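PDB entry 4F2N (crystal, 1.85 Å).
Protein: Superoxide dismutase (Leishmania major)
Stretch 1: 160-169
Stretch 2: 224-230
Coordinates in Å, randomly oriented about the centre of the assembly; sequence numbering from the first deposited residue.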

# COMPACT_ATOMS: atom_id res chain seq x y z
N CYS B 160 -1.59 3.63 -21.20
CA CYS B 160 -1.18 2.55 -22.09
C CYS B 160 -1.74 2.69 -23.49
O CYS B 160 -2.79 3.33 -23.71
N VAL B 161 -1.04 2.06 -24.42
CA VAL B 161 -1.53 1.86 -25.77
C VAL B 161 -2.07 0.42 -25.82
O VAL B 161 -1.41 -0.56 -25.36
N ASP B 162 -3.26 0.26 -26.36
CA ASP B 162 -3.76 -1.08 -26.69
C ASP B 162 -3.29 -1.36 -28.14
O ASP B 162 -3.72 -0.66 -29.06
N PRO B 163 -2.40 -2.37 -28.34
CA PRO B 163 -1.79 -2.48 -29.66
C PRO B 163 -2.78 -2.95 -30.74
O PRO B 163 -2.56 -2.71 -31.94
N GLN B 164 -3.83 -3.65 -30.31
CA GLN B 164 -4.86 -4.12 -31.25
C GLN B 164 -5.73 -2.96 -31.77
O GLN B 164 -5.96 -2.84 -32.97
N THR B 165 -6.20 -2.10 -30.88
CA THR B 165 -7.12 -1.04 -31.29
C THR B 165 -6.43 0.31 -31.55
O THR B 165 -7.01 1.19 -32.17
N LYS B 166 -5.20 0.47 -31.05
CA LYS B 166 -4.47 1.74 -31.07
C LYS B 166 -5.02 2.78 -30.09
O LYS B 166 -4.56 3.93 -30.07
N GLU B 167 -5.98 2.38 -29.26
CA GLU B 167 -6.51 3.29 -28.25
C GLU B 167 -5.47 3.59 -27.20
O GLU B 167 -4.63 2.74 -26.89
N LEU B 168 -5.57 4.77 -26.62
CA LEU B 168 -4.85 5.11 -25.40
C LEU B 168 -5.80 4.92 -24.22
O LEU B 168 -6.97 5.32 -24.29
N LEU B 169 -5.30 4.32 -23.13
CA LEU B 169 -6.16 3.96 -22.02
C LEU B 169 -5.49 4.28 -20.70
O LEU B 169 -4.29 4.07 -20.55
N MET B 224 7.92 6.16 -26.42
CA MET B 224 7.15 4.95 -26.11
C MET B 224 5.86 4.85 -26.95
O MET B 224 5.50 3.79 -27.46
N TYR B 225 5.16 5.97 -27.06
CA TYR B 225 3.93 5.99 -27.85
C TYR B 225 4.18 5.57 -29.31
O TYR B 225 3.48 4.70 -29.85
N GLU B 226 5.19 6.15 -29.94
CA GLU B 226 5.49 5.83 -31.35
C GLU B 226 5.80 4.35 -31.55
O GLU B 226 5.25 3.71 -32.46
N ARG B 227 6.66 3.78 -30.70
CA ARG B 227 6.99 2.38 -30.86
C ARG B 227 5.85 1.46 -30.47
O ARG B 227 5.70 0.42 -31.07
N ALA B 228 5.05 1.84 -29.47
CA ALA B 228 3.97 0.95 -28.99
C ALA B 228 2.82 0.84 -30.00
O ALA B 228 2.19 -0.22 -30.11
N THR B 229 2.55 1.93 -30.72
CA THR B 229 1.43 1.99 -31.70
C THR B 229 1.79 1.53 -33.10
O THR B 229 0.90 1.38 -33.96
N LYS B 230 3.08 1.33 -33.34
CA LYS B 230 3.53 0.91 -34.67
C LYS B 230 2.73 -0.29 -35.18
O LYS B 230 2.28 -0.31 -36.33
OXT LYS B 230 2.48 -1.27 -34.47

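The C-terminal helix of the chain packs its last turns against a hairpin, burying 313 Å² between the two stretches. The apolar part of the contact centres on Val161, whose CA-to-CB bond points toward the helix and whose chi1 is t. Its CB lies 4.0 Å from CB of Ala228, which points back toward the hairpin; the two side chains face each other, and the CA atoms of Val161 and Ala228 are 6.4 Å apart. Both Val161 methyls touch CG2 of Thr229, CG1 at 3.6 Å and CG2 at 3.7 Å, and CG2 also lies 3.9 Å from CD1 of Tyr225. Tyr225 leaves the helix sideways, but its t rotamer (chi2 77°) carries the ring over to the hairpin. There Leu168, pointing toward the helix with chi1 m and chi2 t, sets CD2 against the ring edge, 4.1 Å from CD1 of Tyr225. Pro163 adds a looser contact, its CB 4.4 Å from O of Ala228.

The direct polar contacts belong to Lys166. Its side chain starts sideways and follows an m, m, t, t path that brings the ammonium group to the C-terminus of the chain. NZ donates to O of Thr229 at 3.0 Å and forms a salt bridge with OXT of the terminal carboxylate of Lys230 at 3.5 Å. A third bond, from NZ to O of Pro163 at 3.1 Å, ties the same group back to its own loop. Thr229, in the p rotamer, turns its hydroxyl to the helix instead, OG1 donating to O of Tyr225 at 2.9 Å, which leaves CG2 free to meet Val161.

One water extends the polar contact: it donates to O of Lys166 at 3.0 Å and hydrogen-bonds OH of Tyr225 at 2.7 Å, linking the far end of the ring to the hairpin turn.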

# COMPACT_ATOMS: atom_id res chain seq x y z
CB CYS B 160 -1.59 1.17 -21.56
SG CYS B 160 -0.94 0.72 -19.93
CB VAL B 161 -0.38 2.01 -26.80
CG1 VAL B 161 -0.76 1.38 -28.14
CG2 VAL B 161 0.06 3.47 -26.95
CB ASP B 162 -5.30 -1.12 -26.59
CG ASP B 162 -5.90 -2.48 -26.97
OD1 ASP B 162 -5.39 -3.14 -27.90
OD2 ASP B 162 -6.93 -2.85 -26.37
CB PRO B 163 -0.69 -3.52 -29.46
CG PRO B 163 -1.17 -4.39 -28.33
CD PRO B 163 -1.90 -3.41 -27.41
CB GLN B 164 -5.74 -5.17 -30.59
CG GLN B 164 -4.98 -6.40 -30.15
CD GLN B 164 -5.80 -7.32 -29.26
OE1 GLN B 164 -6.49 -6.87 -28.33
NE2 GLN B 164 -5.72 -8.61 -29.52
CB THR B 165 -8.21 -0.82 -30.24
OG1 THR B 165 -7.61 -0.31 -29.04
CG2 THR B 165 -8.91 -2.13 -29.94
CB LYS B 166 -4.34 2.34 -32.49
CG LYS B 166 -3.94 1.36 -33.58
CD LYS B 166 -2.58 0.74 -33.32
CE LYS B 166 -2.19 -0.19 -34.46
NZ LYS B 166 -1.00 -0.98 -34.06
CB GLU B 167 -7.71 2.68 -27.53
CG GLU B 167 -9.01 2.75 -28.30
CD GLU B 167 -10.00 1.78 -27.72
OE1 GLU B 167 -9.68 0.58 -27.68
OE2 GLU B 167 -11.07 2.21 -27.25
CB LEU B 168 -4.37 6.56 -25.44
CG LEU B 168 -3.11 6.86 -26.26
CD1 LEU B 168 -3.01 8.36 -26.43
CD2 LEU B 168 -1.89 6.29 -25.56
CB LEU B 169 -6.48 2.45 -22.05
CG LEU B 169 -7.16 1.73 -23.23
CD1 LEU B 169 -7.01 0.21 -23.12
CD2 LEU B 169 -8.64 2.08 -23.34
CB MET B 224 6.81 4.91 -24.61
CG MET B 224 8.03 4.69 -23.69
SD MET B 224 8.99 3.20 -24.09
CE MET B 224 7.75 1.92 -24.15
CB TYR B 225 3.28 7.39 -27.79
CG TYR B 225 2.12 7.51 -28.76
CD1 TYR B 225 0.89 6.93 -28.47
CD2 TYR B 225 2.29 8.12 -30.01
CE1 TYR B 225 -0.17 7.03 -29.35
CE2 TYR B 225 1.24 8.20 -30.92
CZ TYR B 225 0.02 7.63 -30.58
OH TYR B 225 -1.04 7.69 -31.46
CB GLU B 226 6.60 6.73 -31.88
CG GLU B 226 6.10 8.16 -32.10
CD GLU B 226 7.20 9.21 -32.26
OE1 GLU B 226 8.40 8.89 -32.14
OE2 GLU B 226 6.88 10.38 -32.49
CB ARG B 227 8.30 1.98 -30.15
CG ARG B 227 8.35 2.14 -28.63
CD ARG B 227 9.80 1.98 -28.14
NE ARG B 227 10.30 0.60 -28.29
CZ ARG B 227 10.12 -0.39 -27.40
NH1 ARG B 227 9.43 -0.18 -26.28
NH2 ARG B 227 10.60 -1.60 -27.63
CB ALA B 228 3.44 1.41 -27.62
CB THR B 229 0.80 3.39 -31.88
OG1 THR B 229 1.81 4.36 -32.23
CG2 THR B 229 0.11 3.82 -30.67
CB LYS B 230 5.03 0.62 -34.68
CG LYS B 230 5.63 0.67 -36.07
CD LYS B 230 7.13 0.48 -36.01
CE LYS B 230 7.76 0.77 -37.36
NZ LYS B 230 7.42 2.13 -37.87
O HOH W 1 -3.29 6.63 -30.50